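Local coordinates for pyridine nucleotide-disulphide oxidoreductase dimerisation region (Escherichia coli BL21, PDB 6KYY), which is an FAD-dependent flavoprotein disulfide reductase of the pyridine nucleotide-disulfide oxidoreductase family, induced by hypochlorous acid and probably involved in resistance to reactive chlorine species, at residues 350-355 with 385-389; 363-367 with 442-448. All blocks are in the same frame, centred on the assembly; numbering follows the deposited sequence.

Following the chain from the N terminus, residues 350-355 come first, leading into helix 352-358, and a short connection then leads to strand 362-368, which carries the first half of contact 2. Contact 1 closes 29 residues further on from its first segment, when strand 384-390 returns against the helix; contact 2 closes only at the C terminus, after 74 intervening residues. The two loops therefore cross rather than nest. Both meet on the antiparallel sheet of the dimerisation domain, where strands 384-390 and 362-368 are neighbours. Helix 352-358 packs on one face and the C-terminal segment on the other, with Ala387 CB touching Phe444 CZ on that second face.

Contact 1 (350-355 with 385-389); sequences MTEEQA and LKAIV
Lys386 NZ is gripped by carboxylates from two parts of the protein: across this contact it makes a salt bridge to Glu352 OE1, modelled shorter than the resolution can vouch for, and it has a second one to Asp207 OD1. The setting is the dimerisation domain, where the first turn of helix 352-358 lies on a face of the antiparallel sheet, over strand 384-390. The lysine chain bends at chi3 (-70°), and the two side chains cross at about a right angle, which brings NZ to OE1. Bonded to both acids, the ammonium probably offsets the repulsion between Glu352 OE1 and Asp207 OD1, which lie close together. Glu352 OE2 has its own salt bridge, to Arg356 one turn on. Thr351 occupies the N-cap, with a weak capping bond from Gln354 N, while the carboxylate of Asp205 accepts from Glu352 N through OD2 and from Glu353 N through OD1. Apolar packing falls to Ile388, whose two branches divide the work. CG2, anti to the backbone N, meets Ala355 CB at 3.8 Å. The other branch reaches the start of the helix, where Ile388 CD1 ends 3.4 Å from Met350 O and equally close to Thr351 C.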
loop_
_atom_site.group_PDB
_atom_site.type_symbol
_atom_site.label_atom_id
_atom_site.label_comp_id
_atom_site.label_asym_id
_atom_site.label_seq_id
_atom_site.Cartn_x
_atom_site.Cartn_y
_atom_site.Cartn_z
ATOM N N MET B 350 7.811 -19.232 -5.182
ATOM C CA MET B 350 9.173 -19.580 -5.554
ATOM C C MET B 350 9.761 -18.561 -6.521
ATOM O O MET B 350 9.041 -17.868 -7.246
ATOM C CB MET B 350 9.236 -20.975 -6.181
ATOM C CG MET B 350 8.039 -21.364 -7.028
ATOM S SD MET B 350 8.188 -23.069 -7.600
ATOM C CE MET B 350 6.471 -23.571 -7.653
ATOM N N THR B 351 11.088 -18.475 -6.514
ATOM C CA THR B 351 11.811 -17.635 -7.451
ATOM C C THR B 351 11.788 -18.256 -8.846
ATOM O O THR B 351 11.337 -19.388 -9.048
ATOM C CB THR B 351 13.257 -17.443 -6.994
ATOM O OG1 THR B 351 13.874 -18.724 -6.820
ATOM C CG2 THR B 351 13.306 -16.688 -5.680
ATOM N N GLU B 352 12.286 -17.497 -9.824
ATOM C CA GLU B 352 12.446 -18.058 -11.160
ATOM C C GLU B 352 13.472 -19.180 -11.163
ATOM O O GLU B 352 13.324 -20.152 -11.913
ATOM C CB GLU B 352 12.845 -16.966 -12.155
ATOM C CG GLU B 352 12.855 -17.429 -13.604
ATOM C CD GLU B 352 13.520 -16.433 -14.532
ATOM O OE1 GLU B 352 13.687 -15.262 -14.130
ATOM O OE2 GLU B 352 13.876 -16.822 -15.665
ATOM N N GLU B 353 14.506 -19.072 -10.324
ATOM C CA GLU B 353 15.512 -20.125 -10.232
ATOM C C GLU B 353 14.875 -21.466 -9.890
ATOM O O GLU B 353 15.136 -22.477 -10.551
ATOM C CB GLU B 353 16.566 -19.749 -9.189
ATOM C CG GLU B 353 17.642 -18.804 -9.697
ATOM C CD GLU B 353 18.804 -19.533 -10.340
ATOM O OE1 GLU B 353 18.955 -20.749 -10.096
ATOM O OE2 GLU B 353 19.569 -18.889 -11.089
ATOM N N GLN B 354 14.025 -21.491 -8.859
ATOM C CA GLN B 354 13.377 -22.739 -8.470
ATOM C C GLN B 354 12.348 -23.178 -9.506
ATOM O O GLN B 354 12.200 -24.377 -9.770
ATOM C CB GLN B 354 12.718 -22.590 -7.098
ATOM C CG GLN B 354 13.553 -21.841 -6.077
ATOM C CD GLN B 354 12.740 -21.410 -4.872
ATOM O OE1 GLN B 354 11.786 -22.083 -4.481
ATOM N NE2 GLN B 354 13.113 -20.283 -4.276
ATOM N N ALA B 355 11.627 -22.224 -10.100
ATOM C CA ALA B 355 10.628 -22.572 -11.104
ATOM C C ALA B 355 11.269 -23.156 -12.356
ATOM O O ALA B 355 10.685 -24.041 -12.992
ATOM C CB ALA B 355 9.786 -21.348 -11.456
ATOM N N LEU B 385 8.957 -5.495 -11.634
ATOM C CA LEU B 385 7.962 -6.498 -11.286
ATOM C C LEU B 385 8.197 -7.745 -12.124
ATOM O O LEU B 385 8.518 -7.653 -13.313
ATOM C CB LEU B 385 6.537 -5.984 -11.519
ATOM C CG LEU B 385 6.111 -4.710 -10.792
ATOM C CD1 LEU B 385 4.599 -4.562 -10.841
ATOM C CD2 LEU B 385 6.605 -4.725 -9.359
ATOM N N LYS B 386 8.041 -8.909 -11.502
ATOM C CA LYS B 386 8.127 -10.163 -12.235
ATOM C C LYS B 386 7.380 -11.235 -11.459
ATOM O O LYS B 386 7.413 -11.257 -10.226
ATOM C CB LYS B 386 9.583 -10.585 -12.473
ATOM C CG LYS B 386 10.315 -11.036 -11.225
ATOM C CD LYS B 386 11.660 -11.652 -11.552
ATOM C CE LYS B 386 11.501 -12.990 -12.245
ATOM N NZ LYS B 386 12.826 -13.605 -12.530
ATOM N N ALA B 387 6.692 -12.105 -12.191
ATOM C CA ALA B 387 5.996 -13.239 -11.606
ATOM C C ALA B 387 6.120 -14.422 -12.552
ATOM O O ALA B 387 6.550 -14.286 -13.701
ATOM C CB ALA B 387 4.527 -12.918 -11.318
ATOM N N ILE B 388 5.743 -15.595 -12.056
ATOM C CA ILE B 388 5.909 -16.849 -12.781
ATOM C C ILE B 388 4.545 -17.509 -12.906
ATOM O O ILE B 388 3.871 -17.752 -11.897
ATOM C CB ILE B 388 6.913 -17.778 -12.083
ATOM C CG1 ILE B 388 8.229 -17.037 -11.844
ATOM C CG2 ILE B 388 7.153 -19.028 -12.915
ATOM C CD1 ILE B 388 8.929 -17.439 -10.576
ATOM N N VAL B 389 4.143 -17.798 -14.139
ATOM C CA VAL B 389 2.866 -18.430 -14.440
ATOM C C VAL B 389 3.134 -19.864 -14.869
ATOM O O VAL B 389 4.045 -20.120 -15.666
ATOM C CB VAL B 389 2.103 -17.663 -15.534
ATOM C CG1 VAL B 389 0.789 -18.362 -15.858
ATOM C CG2 VAL B 389 1.866 -16.224 -15.101
#

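Contact 2 (363-367 with 442-448)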
loop_
_atom_site.group_PDB
_atom_site.type_symbol
_atom_site.label_atom_id
_atom_site.label_comp_id
_atom_site.label_asym_id
_atom_site.label_seq_id
_atom_site.Cartn_x
_atom_site.Cartn_y
_atom_site.Cartn_z
ATOM N N GLN B 363 5.963 -19.601 -17.547
ATOM C CA GLN B 363 6.084 -18.369 -18.315
ATOM C C GLN B 363 6.409 -17.252 -17.338
ATOM O O GLN B 363 5.665 -17.033 -16.377
ATOM C CB GLN B 363 4.793 -18.067 -19.080
ATOM C CG GLN B 363 4.909 -16.940 -20.088
ATOM C CD GLN B 363 3.666 -16.802 -20.943
ATOM O OE1 GLN B 363 3.549 -15.872 -21.740
ATOM N NE2 GLN B 363 2.730 -17.730 -20.781
ATOM N N VAL B 364 7.518 -16.558 -17.572
ATOM C CA VAL B 364 8.004 -15.519 -16.669
ATOM C C VAL B 364 7.774 -14.173 -17.339
ATOM O O VAL B 364 8.389 -13.867 -18.368
ATOM C CB VAL B 364 9.483 -15.717 -16.314
ATOM C CG1 VAL B 364 9.938 -14.649 -15.331
ATOM C CG2 VAL B 364 9.708 -17.109 -15.740
ATOM N N VAL B 365 6.892 -13.365 -16.757
ATOM C CA VAL B 365 6.580 -12.035 -17.268
ATOM C C VAL B 365 7.339 -11.003 -16.449
ATOM O O VAL B 365 7.522 -11.162 -15.235
ATOM C CB VAL B 365 5.064 -11.766 -17.239
ATOM C CG1 VAL B 365 4.359 -12.667 -18.237
ATOM C CG2 VAL B 365 4.506 -11.974 -15.839
ATOM N N THR B 366 7.788 -9.942 -17.115
ATOM C CA THR B 366 8.606 -8.908 -16.497
ATOM C C THR B 366 8.046 -7.544 -16.866
ATOM O O THR B 366 7.776 -7.280 -18.041
ATOM C CB THR B 366 10.067 -9.018 -16.949
ATOM O OG1 THR B 366 10.426 -10.400 -17.079
ATOM C CG2 THR B 366 10.992 -8.350 -15.945
ATOM N N LEU B 367 7.874 -6.684 -15.870
ATOM C CA LEU B 367 7.392 -5.320 -16.087
ATOM C C LEU B 367 8.277 -4.341 -15.334
ATOM O O LEU B 367 8.295 -4.362 -14.085
ATOM C CB LEU B 367 5.939 -5.166 -15.648
ATOM C CG LEU B 367 5.390 -3.748 -15.832
ATOM C CD1 LEU B 367 5.493 -3.320 -17.291
ATOM C CD2 LEU B 367 3.958 -3.639 -15.337
ATOM N N ASP B 442 -1.323 -4.641 -15.825
ATOM C CA ASP B 442 -0.347 -4.584 -16.905
ATOM C C ASP B 442 0.716 -5.667 -16.781
ATOM O O ASP B 442 1.306 -6.066 -17.792
ATOM C CB ASP B 442 0.312 -3.203 -16.941
ATOM C CG ASP B 442 -0.686 -2.072 -16.763
ATOM O OD1 ASP B 442 -0.470 -1.219 -15.876
ATOM O OD2 ASP B 442 -1.686 -2.036 -17.510
ATOM N N LEU B 443 0.973 -6.159 -15.565
ATOM C CA LEU B 443 2.031 -7.148 -15.381
ATOM C C LEU B 443 1.641 -8.502 -15.964
ATOM O O LEU B 443 2.453 -9.151 -16.634
ATOM C CB LEU B 443 2.375 -7.287 -13.898
ATOM C CG LEU B 443 3.294 -8.462 -13.550
ATOM C CD1 LEU B 443 4.645 -8.311 -14.237
ATOM C CD2 LEU B 443 3.468 -8.598 -12.043
ATOM N N PHE B 444 0.410 -8.947 -15.717
ATOM C CA PHE B 444 -0.060 -10.238 -16.197
ATOM C C PHE B 444 -0.806 -10.137 -17.520
ATOM O O PHE B 444 -1.353 -11.140 -17.992
ATOM C CB PHE B 444 -0.934 -10.907 -15.136
ATOM C CG PHE B 444 -0.174 -11.304 -13.901
ATOM C CD1 PHE B 444 -0.378 -10.645 -12.699
ATOM C CD2 PHE B 444 0.756 -12.327 -13.948
ATOM C CE1 PHE B 444 0.327 -11.008 -11.563
ATOM C CE2 PHE B 444 1.462 -12.692 -12.820
ATOM C CZ PHE B 444 1.246 -12.031 -11.624
ATOM N N SER B 445 -0.831 -8.953 -18.134
ATOM C CA SER B 445 -1.226 -8.863 -19.533
ATOM C C SER B 445 -0.120 -9.355 -20.453
ATOM O O SER B 445 -0.398 -9.720 -21.601
ATOM C CB SER B 445 -1.604 -7.426 -19.891
ATOM O OG SER B 445 -2.737 -6.997 -19.159
ATOM N N LEU B 446 1.118 -9.393 -19.964
ATOM C CA LEU B 446 2.270 -9.862 -20.723
ATOM C C LEU B 446 2.337 -11.380 -20.823
ATOM O O LEU B 446 3.363 -11.910 -21.262
ATOM C CB LEU B 446 3.562 -9.330 -20.095
ATOM C CG LEU B 446 3.619 -7.830 -19.802
ATOM C CD1 LEU B 446 4.582 -7.542 -18.662
ATOM C CD2 LEU B 446 4.014 -7.058 -21.050
ATOM N N VAL B 447 1.283 -12.084 -20.427
ATOM C CA VAL B 447 1.250 -13.540 -20.485
ATOM C C VAL B 447 0.684 -13.963 -21.832
ATOM O O VAL B 447 -0.384 -13.495 -22.244
ATOM C CB VAL B 447 0.419 -14.116 -19.328
ATOM C CG1 VAL B 447 0.531 -15.632 -19.294
ATOM C CG2 VAL B 447 0.861 -13.514 -18.002
ATOM N N LYS B 448 1.399 -14.848 -22.520
ATOM C CA LYS B 448 0.981 -15.330 -23.831
ATOM C C LYS B 448 -0.091 -16.410 -23.701
ATOM O O LYS B 448 -0.167 -17.105 -22.687
ATOM C CB LYS B 448 2.185 -15.865 -24.611
ATOM C CG LYS B 448 1.896 -16.231 -26.058
ATOM C CD LYS B 448 3.134 -16.801 -26.736
ATOM C CE LYS B 448 3.110 -18.321 -26.751
ATOM N NZ LYS B 448 4.482 -18.900 -26.714
ATOM O OXT LYS B 448 -0.905 -16.614 -24.601
#
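The Phe444 ring has Leu443 CG over the centre of one face, 4.3 Å above the plane, and Val365 CG2 approaches it obliquely from strand 362-368, 4.2 Å from Phe444 CD2. The second flat group is the amide of Gln363, at the far end of the contact. Its chain is extended, with CG anti to the backbone N (chi1 -170°), and this carries the amide across to the C-terminal residues. There Gln363 OE1 accepts a nearly straight hydrogen bond from Lys448 N (170° at the hydrogen), the donor tilted 22° from the carbonyl plane; its modelled length is doubtfully short at this resolution. The amide's other end, NE2, lies 3.4 Å from Val447 CG1 and makes a weak hydrogen bond to Asn391. Between these two groups Val365 is the apolar centre: its CG1 meets Val447 CG2 at 3.6 Å and also rests on Leu446 CB, while its CG2 turns to Leu443 CD1 as well as to the ring. Leu367 CB has two leucine partners, Leu443 CD1 at 3.7 Å and Leu446 CD1 at 4.1 Å, and its CD2 lies against Asp442 CB. The Asp442 side chain is about 8 Å from that of His433, the probable proton acceptor. This is helix-end and tail packing on the dimerisation-domain sheet, on the outermost strand within this chain, 362-368, and reaching its neighbour 384-390.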